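Local coordinates for cyclopenase asqI (PDB 5YY3), which converts cyclopenin-type substrates, including 4'-methoxycyclopenin, into viridicatin-type quinolones with release of methyl isocyanate, as a zinc-dependent cyclopenase in aspoquinolone biosynthesis, at residues A[177-182]-A[459-464]; A[455-460]-A[539-544]; A[173-178]-A[230-235]; A[222-227]-A[560-565]; A[385-388]-A[392-395]. All coordinates share one frame; numbering follows the deposited sequence.

How the interactions relate
Following the chain from its N terminus, interaction 3 closes first, joining 173-178 to the end of helix 210-231 inside the helical, hemocyanin copper-type region. Interaction 1 starts from almost the same stretch but runs on to strand 461-475 of the Ig-like region, tying the start of helix 180-193 to it. Interaction 4 joins helix 210-231 to the loop 560-565; its segments alternate with those of both interactions 1 and 3, so it crosses each. The short interaction 5, at the start of helix 391-410, nests inside the loops of 1 and 4. Interaction 2 closes a loop within the Ig-like region, nested in interaction 4, and shares Lys459 and Ala460 with interaction 1.

Interaction 1: A[177-182]-A[459-464]; sequences RDDYDL and KAKLGH
Lys461 drives its ammonium group between two carboxylates, those of Asp179 and Asp181, crossing each side chain at about a right angle. The lysine chain leaves the strand with CG anti to the backbone N, bends at chi2 (67°) and then runs straight, which carries NZ to the start of helix 180-193. There it makes two salt bridges of equal length: Lys461 NZ lies 2.9 Å from Asp179 OD2 and 2.9 Å from Asp181 OD2. The approaches differ. Asp181 OD2 offers its anti lone pair, whereas Asp179 OD2 is met from above the carboxylate plane, 47° out of it. Glu457 OE2 forms a further salt bridge to the same ammonium, so Lys461 NZ is shared by three carboxylates, which probably keeps it charged; Asp181 OD1 is engaged by Arg536. Asp179 divides its work between its oxygens. Asp179 OD1 turns back to accept from Leu182 N at 2.8 Å and, weakly, from Asp181 N. Asp179 OD2 also accepts from a water, 2.9 Å away, that in turn takes the amide hydrogen of Leu462 N at 2.7 Å, giving a second link to the strand, and Asn560 ND2 also bonds to Asp179 OD2. Asp179 is thus the N-cap of helix 180-193, the helix that supplies the zinc ligands His186 and His190, and a salt-bridge network fastens this capped end to strand 461-475 of the Ig-like region.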
# COMPACT_ATOMS: atom_id res chain seq x y z
N ARG A 177 -7.17 -19.09 6.11
CA ARG A 177 -6.48 -19.98 7.06
C ARG A 177 -7.30 -20.23 8.34
O ARG A 177 -7.22 -21.32 8.93
CB ARG A 177 -5.11 -19.43 7.43
CG ARG A 177 -4.15 -19.29 6.24
CD ARG A 177 -2.74 -18.92 6.73
NE ARG A 177 -2.81 -17.79 7.66
CZ ARG A 177 -2.46 -16.54 7.35
NH1 ARG A 177 -1.97 -16.23 6.15
NH2 ARG A 177 -2.58 -15.59 8.26
N ASP A 178 -8.08 -19.24 8.76
CA ASP A 178 -8.91 -19.38 9.95
C ASP A 178 -10.28 -19.96 9.65
O ASP A 178 -11.12 -20.06 10.54
CB ASP A 178 -9.12 -18.04 10.65
CG ASP A 178 -7.89 -17.55 11.35
OD1 ASP A 178 -7.20 -18.36 11.98
OD2 ASP A 178 -7.63 -16.33 11.31
N ASP A 179 -10.54 -20.29 8.39
CA ASP A 179 -11.86 -20.80 8.05
C ASP A 179 -12.21 -22.00 8.93
O ASP A 179 -11.45 -22.97 9.00
CB ASP A 179 -11.94 -21.16 6.58
CG ASP A 179 -13.30 -21.66 6.19
OD1 ASP A 179 -13.61 -22.83 6.51
OD2 ASP A 179 -14.08 -20.90 5.57
N TYR A 180 -13.35 -21.91 9.61
CA TYR A 180 -13.77 -22.95 10.54
C TYR A 180 -13.83 -24.31 9.86
O TYR A 180 -13.41 -25.30 10.43
CB TYR A 180 -15.16 -22.65 11.15
CG TYR A 180 -15.62 -23.83 11.97
CD1 TYR A 180 -15.08 -24.07 13.23
CD2 TYR A 180 -16.52 -24.77 11.45
CE1 TYR A 180 -15.45 -25.17 13.98
CE2 TYR A 180 -16.89 -25.88 12.19
CZ TYR A 180 -16.35 -26.07 13.45
OH TYR A 180 -16.70 -27.16 14.21
N ASP A 181 -14.40 -24.35 8.66
CA ASP A 181 -14.65 -25.63 8.03
C ASP A 181 -13.36 -26.22 7.45
O ASP A 181 -13.20 -27.43 7.41
CB ASP A 181 -15.75 -25.48 6.96
CG ASP A 181 -17.10 -25.11 7.58
OD1 ASP A 181 -17.76 -26.01 8.15
OD2 ASP A 181 -17.50 -23.92 7.53
N LEU A 182 -12.43 -25.37 7.02
CA LEU A 182 -11.11 -25.89 6.69
C LEU A 182 -10.50 -26.50 7.95
O LEU A 182 -9.94 -27.59 7.92
CB LEU A 182 -10.20 -24.80 6.13
CG LEU A 182 -8.72 -25.15 5.96
CD1 LEU A 182 -8.55 -26.33 5.02
CD2 LEU A 182 -7.93 -23.94 5.47
N LYS A 459 -11.59 -11.79 9.48
CA LYS A 459 -11.54 -10.97 8.26
C LYS A 459 -12.69 -11.20 7.27
O LYS A 459 -13.22 -10.25 6.72
CB LYS A 459 -10.18 -11.15 7.56
CG LYS A 459 -8.99 -10.58 8.36
CD LYS A 459 -7.87 -10.11 7.42
CE LYS A 459 -6.69 -9.50 8.19
NZ LYS A 459 -6.10 -10.45 9.20
N ALA A 460 -13.06 -12.46 7.04
CA ALA A 460 -14.17 -12.80 6.15
C ALA A 460 -14.54 -14.28 6.25
O ALA A 460 -13.81 -15.07 6.84
CB ALA A 460 -13.83 -12.44 4.70
N LYS A 461 -15.70 -14.62 5.70
CA LYS A 461 -16.09 -16.00 5.45
C LYS A 461 -16.31 -16.15 3.95
O LYS A 461 -17.27 -15.59 3.42
CB LYS A 461 -17.36 -16.38 6.21
CG LYS A 461 -17.85 -17.81 5.93
CD LYS A 461 -16.86 -18.84 6.49
CE LYS A 461 -17.34 -20.27 6.28
NZ LYS A 461 -16.56 -21.24 7.12
N LEU A 462 -15.42 -16.87 3.27
CA LEU A 462 -15.53 -17.02 1.82
C LEU A 462 -16.71 -17.94 1.49
O LEU A 462 -17.11 -18.80 2.28
CB LEU A 462 -14.24 -17.58 1.23
CG LEU A 462 -14.23 -17.77 -0.29
CD1 LEU A 462 -14.42 -16.44 -1.01
CD2 LEU A 462 -12.96 -18.46 -0.78
N GLY A 463 -17.29 -17.73 0.32
CA GLY A 463 -18.34 -18.59 -0.20
C GLY A 463 -18.41 -18.36 -1.69
O GLY A 463 -17.75 -17.47 -2.23
N HIS A 464 -19.22 -19.15 -2.38
CA HIS A 464 -19.40 -18.91 -3.80
C HIS A 464 -20.83 -19.20 -4.22
O HIS A 464 -21.51 -20.03 -3.60
CB HIS A 464 -18.42 -19.77 -4.61
CG HIS A 464 -18.69 -21.24 -4.49
ND1 HIS A 464 -19.64 -21.88 -5.26
CD2 HIS A 464 -18.15 -22.18 -3.69
CE1 HIS A 464 -19.66 -23.16 -4.94
NE2 HIS A 464 -18.77 -23.37 -3.99
O HOH W 1 -13.45 -18.23 4.53

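Interaction 2: A[455-460]-A[539-544]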
# COMPACT_ATOMS: atom_id res chain seq x y z
N PHE A 455 -16.84 -18.82 15.98
CA PHE A 455 -16.21 -20.00 15.40
C PHE A 455 -14.74 -19.77 15.02
O PHE A 455 -14.20 -20.44 14.13
CB PHE A 455 -16.98 -20.46 14.15
CG PHE A 455 -18.26 -21.20 14.44
CD1 PHE A 455 -19.44 -20.51 14.70
CD2 PHE A 455 -18.30 -22.59 14.43
CE1 PHE A 455 -20.63 -21.19 14.94
CE2 PHE A 455 -19.49 -23.27 14.67
CZ PHE A 455 -20.66 -22.57 14.93
N MET A 456 -14.10 -18.81 15.69
CA MET A 456 -12.66 -18.52 15.52
C MET A 456 -12.23 -18.14 14.10
O MET A 456 -11.13 -18.46 13.69
CB MET A 456 -11.83 -19.72 15.99
CG MET A 456 -12.09 -20.08 17.46
SD MET A 456 -11.88 -18.65 18.55
CE MET A 456 -13.14 -18.93 19.80
N GLU A 457 -13.09 -17.43 13.37
CA GLU A 457 -12.75 -16.97 12.02
C GLU A 457 -12.33 -15.50 12.04
O GLU A 457 -12.62 -14.77 12.98
CB GLU A 457 -13.93 -17.18 11.07
CG GLU A 457 -14.37 -18.62 10.94
CD GLU A 457 -15.49 -18.81 9.94
OE1 GLU A 457 -16.40 -17.97 9.87
OE2 GLU A 457 -15.46 -19.82 9.21
N SER A 458 -11.64 -15.07 10.99
CA SER A 458 -11.21 -13.67 10.93
C SER A 458 -11.34 -13.10 9.53
O SER A 458 -11.26 -13.83 8.55
CB SER A 458 -9.77 -13.53 11.42
OG SER A 458 -8.90 -14.41 10.72
N LYS A 459 -11.59 -11.79 9.48
CA LYS A 459 -11.54 -10.97 8.26
C LYS A 459 -12.69 -11.20 7.27
O LYS A 459 -13.22 -10.25 6.72
CB LYS A 459 -10.18 -11.15 7.56
CG LYS A 459 -8.99 -10.58 8.36
CD LYS A 459 -7.87 -10.11 7.42
CE LYS A 459 -6.69 -9.50 8.19
NZ LYS A 459 -6.10 -10.45 9.20
N ALA A 460 -13.06 -12.46 7.04
CA ALA A 460 -14.17 -12.80 6.15
C ALA A 460 -14.54 -14.28 6.25
O ALA A 460 -13.81 -15.07 6.84
CB ALA A 460 -13.83 -12.44 4.70
N GLY A 539 -22.93 -28.06 5.05
CA GLY A 539 -23.06 -26.63 4.92
C GLY A 539 -22.00 -25.98 5.79
O GLY A 539 -21.19 -26.68 6.41
N ASN A 540 -21.98 -24.65 5.83
CA ASN A 540 -21.06 -23.91 6.70
C ASN A 540 -21.17 -24.33 8.16
O ASN A 540 -22.28 -24.59 8.65
CB ASN A 540 -21.31 -22.41 6.60
CG ASN A 540 -20.60 -21.77 5.44
OD1 ASN A 540 -19.84 -22.44 4.72
ND2 ASN A 540 -20.84 -20.48 5.23
N TYR A 541 -20.02 -24.38 8.83
CA TYR A 541 -19.94 -24.70 10.25
C TYR A 541 -20.45 -26.11 10.56
O TYR A 541 -21.04 -26.37 11.62
CB TYR A 541 -20.69 -23.64 11.07
CG TYR A 541 -20.26 -22.26 10.63
CD1 TYR A 541 -18.97 -21.81 10.89
CD2 TYR A 541 -21.12 -21.43 9.93
CE1 TYR A 541 -18.54 -20.56 10.46
CE2 TYR A 541 -20.71 -20.18 9.50
CZ TYR A 541 -19.42 -19.75 9.77
OH TYR A 541 -19.02 -18.51 9.34
N GLY A 542 -20.17 -27.02 9.63
CA GLY A 542 -20.46 -28.43 9.82
C GLY A 542 -21.94 -28.78 9.88
O GLY A 542 -22.29 -29.85 10.37
N GLU A 543 -22.81 -27.89 9.38
CA GLU A 543 -24.23 -28.22 9.25
C GLU A 543 -24.42 -29.33 8.23
O GLU A 543 -23.85 -29.28 7.14
CB GLU A 543 -25.04 -26.99 8.83
CG GLU A 543 -25.13 -25.92 9.90
CD GLU A 543 -26.09 -26.30 11.01
OE1 GLU A 543 -27.30 -26.49 10.72
OE2 GLU A 543 -25.63 -26.41 12.17
N PRO A 544 -25.25 -30.33 8.56
CA PRO A 544 -25.33 -31.51 7.70
C PRO A 544 -26.09 -31.24 6.41
O PRO A 544 -26.83 -30.26 6.32
CB PRO A 544 -26.09 -32.53 8.56
CG PRO A 544 -26.57 -31.78 9.78
CD PRO A 544 -26.31 -30.32 9.58
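Over one face of the Phe455 ring lie CB and CD1 of Tyr541: Tyr541 CD1 stands 3.6 Å above the phenylalanine plane, displaced toward its rim, and Tyr541 CB makes a CH-pi contact 4.2 Å from the Phe455 centroid. The two rings are inclined at 40° with centroids 4.6 Å apart, an oblique pairing. Lys461 makes a cation-pi contact from the side of the Tyr541 ring away from Phe455. At the edge of the Tyr541 ring, in its plane, sits Glu457 OE1. Tyr541 OH donates to Glu457 OE1 at 2.7 Å, on the syn side of the carboxylate and 28° out of its plane. The carboxylate and ring planes stand 57° apart, and Tyr541 CE1 comes within 3.4 Å of Glu457 OE2. Glu457 spans the gap because its chain is extended beyond CG, so the carboxylate arrives alongside the outer part of the tyrosine ring while Phe455 touches CB and CD1, nearer the backbone. The carboxylate has backbone partners too: OE1 accepts from Ala452 N and OE2 from Tyr180 N. Asn156 of a second subunit packs on both aromatic residues. Segment 455-460 belongs to the loop leading from strand 443-449 into strand 461-475. The loop between strands 523-528 and 571-580 contains 539-544; its Tyr541 N and Gly542 N are hydrogen-bonded to Asp181 OD2 and OD1, docking it on helix 180-193.

Interaction 3: A[173-178]-A[230-235]; sequences LSYWRD and LCWSLP
Tyr175 starts toward Trp232 with CG in the crowded position, between the backbone N and the carbonyl carbon (chi1 71°). Its CB packs against Ser458 O and Ala460 O. Farther along, Trp176 CB lies over one ring face, 3.9 Å above the Tyr175 plane and displaced toward the rim. CE1 of Tyr175 then meets the indole rim, 3.5 Å from Trp232 NE1 and 4.0 Å from Trp232 CE2. At the tip, Tyr175 OH accepts from Trp232 NE1 at 2.8 Å in a nearly straight bond (174°), with the hydroxyl in the indole plane; it is also hydrogen-bonded to Glu228 OE2, so two polar neighbours fix the buried phenol. The rings meet rim to rim with planes 72° apart, neither covering the other's face. Beside them Leu173 and Trp232 run antiparallel alongside each other, bringing Leu173 CD2 to 3.6 Å from Trp232 CD1, and Leu173 meets Leu234 tip to tip, Leu173 CG to Leu234 CD1 4.0 Å. Trp232 and Leu234 flank Ser233, the C-prime residue of the Schellman motif that ends helix 210-231. The short helix 174-177 therefore lies against the C-terminal end of that helix, with Trp176 touching Arg224 and Glu228 one turn or more earlier, while Leu448 of strand 443-449 packs on both Tyr175 and Trp232.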
# COMPACT_ATOMS: atom_id res chain seq x y z
N LEU A 173 -4.81 -13.14 4.11
CA LEU A 173 -5.29 -14.51 3.84
C LEU A 173 -5.83 -15.21 5.09
O LEU A 173 -6.27 -16.35 5.05
CB LEU A 173 -4.17 -15.36 3.26
CG LEU A 173 -3.69 -14.86 1.89
CD1 LEU A 173 -2.61 -15.80 1.33
CD2 LEU A 173 -4.90 -14.76 0.96
N SER A 174 -5.77 -14.50 6.20
CA SER A 174 -6.29 -14.98 7.46
C SER A 174 -7.72 -15.56 7.35
O SER A 174 -8.03 -16.56 8.00
CB SER A 174 -6.20 -13.82 8.48
OG SER A 174 -7.34 -13.74 9.31
N TYR A 175 -8.57 -14.97 6.51
CA TYR A 175 -9.95 -15.46 6.35
C TYR A 175 -9.97 -16.92 5.86
O TYR A 175 -10.83 -17.73 6.23
CB TYR A 175 -10.77 -14.58 5.37
CG TYR A 175 -10.34 -14.72 3.92
CD1 TYR A 175 -9.33 -13.91 3.39
CD2 TYR A 175 -10.94 -15.65 3.08
CE1 TYR A 175 -8.93 -14.04 2.06
CE2 TYR A 175 -10.55 -15.80 1.77
CZ TYR A 175 -9.54 -14.99 1.26
OH TYR A 175 -9.15 -15.14 -0.07
N TRP A 176 -8.99 -17.24 5.03
CA TRP A 176 -8.88 -18.55 4.45
C TRP A 176 -8.24 -19.51 5.46
O TRP A 176 -8.73 -20.62 5.65
CB TRP A 176 -8.06 -18.46 3.17
CG TRP A 176 -8.26 -19.53 2.15
CD1 TRP A 176 -9.14 -19.52 1.13
CD2 TRP A 176 -7.48 -20.74 2.01
NE1 TRP A 176 -8.99 -20.65 0.36
CE2 TRP A 176 -7.98 -21.41 0.88
CE3 TRP A 176 -6.43 -21.31 2.73
CZ2 TRP A 176 -7.46 -22.64 0.45
CZ3 TRP A 176 -5.91 -22.54 2.30
CH2 TRP A 176 -6.44 -23.18 1.17
N ARG A 177 -7.17 -19.09 6.11
CA ARG A 177 -6.48 -19.98 7.06
C ARG A 177 -7.30 -20.23 8.34
O ARG A 177 -7.22 -21.32 8.93
CB ARG A 177 -5.11 -19.43 7.43
CG ARG A 177 -4.15 -19.29 6.24
CD ARG A 177 -2.74 -18.92 6.73
NE ARG A 177 -2.81 -17.79 7.66
CZ ARG A 177 -2.46 -16.54 7.35
NH1 ARG A 177 -1.97 -16.23 6.15
NH2 ARG A 177 -2.58 -15.59 8.26
N ASP A 178 -8.08 -19.24 8.76
CA ASP A 178 -8.91 -19.38 9.95
C ASP A 178 -10.28 -19.96 9.65
O ASP A 178 -11.12 -20.06 10.54
CB ASP A 178 -9.12 -18.04 10.65
CG ASP A 178 -7.89 -17.55 11.35
OD1 ASP A 178 -7.20 -18.36 11.98
OD2 ASP A 178 -7.63 -16.33 11.31
N LEU A 230 -2.42 -15.50 -5.09
CA LEU A 230 -2.32 -14.79 -6.35
C LEU A 230 -3.55 -13.91 -6.61
O LEU A 230 -3.46 -12.89 -7.29
CB LEU A 230 -2.15 -15.77 -7.50
CG LEU A 230 -0.76 -15.83 -8.13
CD1 LEU A 230 0.29 -15.79 -7.05
CD2 LEU A 230 -0.63 -17.09 -8.96
N CYS A 231 -4.69 -14.32 -6.08
CA CYS A 231 -5.93 -13.59 -6.30
C CYS A 231 -5.85 -12.19 -5.68
O CYS A 231 -6.39 -11.22 -6.21
CB CYS A 231 -7.11 -14.38 -5.74
SG CYS A 231 -7.32 -16.02 -6.50
N TRP A 232 -5.17 -12.09 -4.55
CA TRP A 232 -4.99 -10.81 -3.91
C TRP A 232 -3.69 -10.15 -4.35
O TRP A 232 -3.30 -9.12 -3.81
CB TRP A 232 -5.02 -10.97 -2.40
CG TRP A 232 -6.31 -11.51 -1.90
CD1 TRP A 232 -6.57 -12.80 -1.53
CD2 TRP A 232 -7.52 -10.77 -1.69
NE1 TRP A 232 -7.87 -12.91 -1.10
CE2 TRP A 232 -8.48 -11.68 -1.19
CE3 TRP A 232 -7.89 -9.43 -1.87
CZ2 TRP A 232 -9.79 -11.29 -0.87
CZ3 TRP A 232 -9.20 -9.04 -1.56
CH2 TRP A 232 -10.12 -9.97 -1.06
N SER A 233 -3.02 -10.77 -5.31
CA SER A 233 -1.75 -10.28 -5.84
C SER A 233 -0.64 -10.31 -4.79
O SER A 233 0.28 -9.50 -4.85
CB SER A 233 -1.89 -8.86 -6.40
OG SER A 233 -2.51 -8.88 -7.68
N LEU A 234 -0.72 -11.25 -3.85
CA LEU A 234 0.31 -11.42 -2.83
C LEU A 234 1.41 -12.39 -3.32
O LEU A 234 1.21 -13.12 -4.28
CB LEU A 234 -0.32 -11.92 -1.53
CG LEU A 234 -1.42 -11.02 -0.97
CD1 LEU A 234 -2.04 -11.61 0.29
CD2 LEU A 234 -0.84 -9.65 -0.67
N PRO A 235 2.57 -12.38 -2.67
CA PRO A 235 3.61 -13.27 -3.18
C PRO A 235 3.31 -14.76 -3.01
O PRO A 235 2.48 -15.16 -2.18
CB PRO A 235 4.86 -12.87 -2.36
CG PRO A 235 4.41 -11.92 -1.34
CD PRO A 235 3.11 -11.34 -1.77

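Interaction 4: A[222-227]-A[560-565]; sequences VARYET and NLMLPV
Arg224 extends its guanidinium to the backbone of Met562, where NH1 donates to Met562 O at 2.9 Å (162°). The carbonyl oxygen lies at the edge of the guanidinium, in its plane, but the donor stands above the carbonyl plane, 44° out of it, rather than on a lone pair. A water, likewise in the guanidinium plane, accepts from Arg224 NH1 at 3.0 Å and donates to Leu561 O at 3.0 Å; it makes the link for which the direct approach of NH1 is too badly angled. Met562 SD, on a chain bent at chi2 and chi3, comes to 4.1 Å from Arg224 NH2. One turn along the helix, Thr227 CG2 rests on the proline ring, 3.8 Å from Pro564 CG. These contacts join helix 210-231, which contributes the zinc ligand His218, to the Ig-like region, at a loop between strands 523-528 and 571-580 in which a 3-10 segment ends at Leu561. Reach comes from the arginine chain, straight from CG to NE. Thr227 is set by its hydroxyl: OG1 donates to Ala223 O at 2.7 Å, on the face of that carbonyl plane opposite the one used by Thr227 N. Farther out, Trp557 makes a cation-pi contact with Arg224 and hydrogen-bonds Leu561 O through NE1, and Ile508 and Met510 of strand 508-517 pack on the arginine chain.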
# COMPACT_ATOMS: atom_id res chain seq x y z
N VAL A 222 -1.60 -26.67 -0.59
CA VAL A 222 -0.62 -25.65 -1.00
C VAL A 222 -0.98 -24.99 -2.35
O VAL A 222 -0.91 -23.76 -2.49
CB VAL A 222 0.79 -26.28 -1.07
CG1 VAL A 222 1.76 -25.41 -1.90
CG2 VAL A 222 1.31 -26.51 0.35
N ALA A 223 -1.36 -25.79 -3.35
CA ALA A 223 -1.78 -25.22 -4.64
C ALA A 223 -2.97 -24.26 -4.47
O ALA A 223 -3.01 -23.18 -5.06
CB ALA A 223 -2.13 -26.33 -5.63
N ARG A 224 -3.93 -24.64 -3.65
CA ARG A 224 -5.06 -23.77 -3.37
C ARG A 224 -4.66 -22.49 -2.58
O ARG A 224 -5.08 -21.38 -2.92
CB ARG A 224 -6.13 -24.55 -2.60
CG ARG A 224 -6.85 -25.60 -3.45
CD ARG A 224 -7.96 -26.26 -2.65
NE ARG A 224 -8.72 -27.23 -3.42
CZ ARG A 224 -9.83 -26.95 -4.09
NH1 ARG A 224 -10.31 -25.71 -4.09
NH2 ARG A 224 -10.46 -27.89 -4.77
N TYR A 225 -3.86 -22.66 -1.52
CA TYR A 225 -3.36 -21.53 -0.75
C TYR A 225 -2.56 -20.54 -1.60
O TYR A 225 -2.70 -19.32 -1.47
CB TYR A 225 -2.46 -22.02 0.38
CG TYR A 225 -2.02 -20.91 1.33
CD1 TYR A 225 -2.96 -20.20 2.08
CD2 TYR A 225 -0.67 -20.59 1.49
CE1 TYR A 225 -2.56 -19.21 2.97
CE2 TYR A 225 -0.26 -19.59 2.39
CZ TYR A 225 -1.22 -18.90 3.12
OH TYR A 225 -0.87 -17.92 4.02
N GLU A 226 -1.72 -21.08 -2.47
CA GLU A 226 -0.89 -20.24 -3.30
C GLU A 226 -1.74 -19.54 -4.34
O GLU A 226 -1.55 -18.37 -4.62
CB GLU A 226 0.22 -21.06 -3.96
CG GLU A 226 1.37 -21.35 -3.00
CD GLU A 226 2.68 -21.57 -3.73
OE1 GLU A 226 2.75 -22.49 -4.58
OE2 GLU A 226 3.64 -20.83 -3.46
N THR A 227 -2.70 -20.28 -4.91
CA THR A 227 -3.61 -19.68 -5.88
C THR A 227 -4.44 -18.58 -5.22
O THR A 227 -4.70 -17.53 -5.82
CB THR A 227 -4.53 -20.75 -6.50
OG1 THR A 227 -3.73 -21.69 -7.23
CG2 THR A 227 -5.57 -20.13 -7.43
N ASN A 560 -17.46 -24.11 0.58
CA ASN A 560 -17.28 -22.66 0.48
C ASN A 560 -15.89 -22.24 -0.00
O ASN A 560 -15.72 -21.08 -0.41
CB ASN A 560 -17.54 -22.00 1.83
CG ASN A 560 -16.49 -22.35 2.85
OD1 ASN A 560 -16.21 -23.52 3.08
ND2 ASN A 560 -15.89 -21.33 3.46
N LEU A 561 -14.92 -23.15 0.02
CA LEU A 561 -13.57 -22.84 -0.46
C LEU A 561 -13.25 -23.53 -1.77
O LEU A 561 -12.10 -23.53 -2.20
CB LEU A 561 -12.50 -23.23 0.58
CG LEU A 561 -12.63 -22.63 1.97
CD1 LEU A 561 -11.45 -23.04 2.83
CD2 LEU A 561 -12.75 -21.11 1.88
N MET A 562 -14.25 -24.15 -2.40
CA MET A 562 -13.99 -24.94 -3.60
C MET A 562 -13.43 -24.08 -4.70
O MET A 562 -12.55 -24.50 -5.45
CB MET A 562 -15.27 -25.64 -4.08
CG MET A 562 -15.57 -26.93 -3.31
SD MET A 562 -14.40 -28.23 -3.73
CE MET A 562 -14.87 -28.56 -5.43
N LEU A 563 -13.93 -22.86 -4.79
CA LEU A 563 -13.44 -21.92 -5.79
C LEU A 563 -12.38 -20.99 -5.20
O LEU A 563 -12.58 -20.45 -4.12
CB LEU A 563 -14.60 -21.09 -6.35
CG LEU A 563 -15.21 -21.35 -7.73
CD1 LEU A 563 -15.24 -22.80 -8.07
CD2 LEU A 563 -16.59 -20.74 -7.78
N PRO A 564 -11.25 -20.82 -5.91
CA PRO A 564 -10.38 -19.70 -5.56
C PRO A 564 -11.19 -18.41 -5.55
O PRO A 564 -12.12 -18.31 -6.34
CB PRO A 564 -9.34 -19.70 -6.67
CG PRO A 564 -9.26 -21.16 -7.08
CD PRO A 564 -10.67 -21.66 -6.97
N VAL A 565 -10.87 -17.47 -4.67
CA VAL A 565 -11.67 -16.26 -4.48
C VAL A 565 -11.80 -15.41 -5.77
O VAL A 565 -12.83 -14.77 -6.00
CB VAL A 565 -11.10 -15.41 -3.31
CG1 VAL A 565 -9.70 -14.90 -3.62
CG2 VAL A 565 -12.03 -14.25 -2.93
O HOH W 2 -9.25 -23.07 -3.05

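Interaction 5: A[385-388]-A[392-395]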
# COMPACT_ATOMS: atom_id res chain seq x y z
N PHE A 385 -3.20 -28.18 17.49
CA PHE A 385 -4.40 -27.41 17.22
C PHE A 385 -4.04 -26.24 16.32
O PHE A 385 -3.05 -25.55 16.56
CB PHE A 385 -5.02 -26.91 18.53
CG PHE A 385 -6.27 -26.09 18.35
CD1 PHE A 385 -6.21 -24.74 18.02
CD2 PHE A 385 -7.52 -26.67 18.57
CE1 PHE A 385 -7.35 -23.98 17.87
CE2 PHE A 385 -8.68 -25.92 18.43
CZ PHE A 385 -8.60 -24.57 18.07
N GLY A 386 -4.84 -26.05 15.27
CA GLY A 386 -4.82 -24.82 14.51
C GLY A 386 -3.63 -24.64 13.59
O GLY A 386 -3.29 -23.51 13.24
N ALA A 387 -3.00 -25.75 13.20
CA ALA A 387 -1.88 -25.67 12.26
C ALA A 387 -2.22 -24.88 10.97
O ALA A 387 -1.43 -24.00 10.58
CB ALA A 387 -1.39 -27.06 11.91
N PRO A 388 -3.36 -25.18 10.30
CA PRO A 388 -3.67 -24.41 9.08
C PRO A 388 -3.75 -22.90 9.30
O PRO A 388 -3.61 -22.15 8.33
CB PRO A 388 -5.04 -24.95 8.65
CG PRO A 388 -5.11 -26.31 9.22
CD PRO A 388 -4.35 -26.27 10.52
N CYS A 392 3.56 -20.35 9.22
CA CYS A 392 4.78 -21.17 9.17
C CYS A 392 4.47 -22.59 8.68
O CYS A 392 5.31 -23.22 8.04
CB CYS A 392 5.49 -21.20 10.53
SG CYS A 392 4.73 -22.16 11.86
N PHE A 393 3.27 -23.10 8.94
CA PHE A 393 3.00 -24.47 8.52
C PHE A 393 2.78 -24.56 7.02
O PHE A 393 3.02 -25.60 6.41
CB PHE A 393 1.81 -25.04 9.28
CG PHE A 393 2.11 -25.32 10.74
CD1 PHE A 393 1.75 -24.42 11.73
CD2 PHE A 393 2.84 -26.44 11.09
CE1 PHE A 393 2.05 -24.67 13.06
CE2 PHE A 393 3.16 -26.69 12.43
CZ PHE A 393 2.76 -25.81 13.41
N TRP A 394 2.34 -23.46 6.41
CA TRP A 394 2.15 -23.45 4.97
C TRP A 394 3.51 -23.47 4.32
O TRP A 394 3.68 -24.04 3.25
CB TRP A 394 1.30 -22.25 4.52
CG TRP A 394 -0.12 -22.48 4.91
CD1 TRP A 394 -0.74 -22.06 6.05
CD2 TRP A 394 -1.08 -23.29 4.20
NE1 TRP A 394 -2.04 -22.52 6.08
CE2 TRP A 394 -2.27 -23.28 4.96
CE3 TRP A 394 -1.05 -24.00 3.00
CZ2 TRP A 394 -3.42 -23.95 4.55
CZ3 TRP A 394 -2.19 -24.66 2.59
CH2 TRP A 394 -3.36 -24.63 3.36
N ARG A 395 4.50 -22.89 5.01
CA ARG A 395 5.86 -22.94 4.48
C ARG A 395 6.41 -24.37 4.61
O ARG A 395 7.14 -24.85 3.73
CB ARG A 395 6.76 -21.91 5.17
CG ARG A 395 6.27 -20.46 5.01
CD ARG A 395 7.37 -19.42 5.32
NE ARG A 395 8.60 -19.86 4.69
CZ ARG A 395 9.80 -19.39 4.95
NH1 ARG A 395 9.95 -18.41 5.85
NH2 ARG A 395 10.86 -19.90 4.32
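Phe393 (chi1 -71°) and Trp394 (chi1 -73°) both hold CG beside the backbone N and anti to the carbonyl carbon, yet as consecutive helix residues they meet different parts of 385-388, Phe393 taking Ala387 and Trp394 taking Pro388. The methyl of Ala387 sits centrally over the phenylalanine face, CB 4.1 Å from the Phe393 centroid and almost on the ring normal, a CH-pi contact. On the opposite face lies Cys392 SG, 3.7 Å above the ring plane and displaced toward its rim. Ala387 O also approaches the phenylalanine, 3.4 Å from Phe393 CD1. The 3-10 segment that starts at 387 runs up to helix 391-410, so this is a local contact in which side chains of the helix's first turn pack back on the lead-in. Pro388 in turn packs against the zinc ligand His186 on helix 180-193, the nearest side-chain atoms about 3 Å apart, which places this segment beside a zinc ligand. Trp394 NE1 donates to Pro388 O at 2.8 Å (167°), the oxygen lying close to the indole plane and the donor tilted from the carbonyl plane. The indole is stacked with Tyr225 of helix 210-231, and Tyr397 meets it edge-to-face.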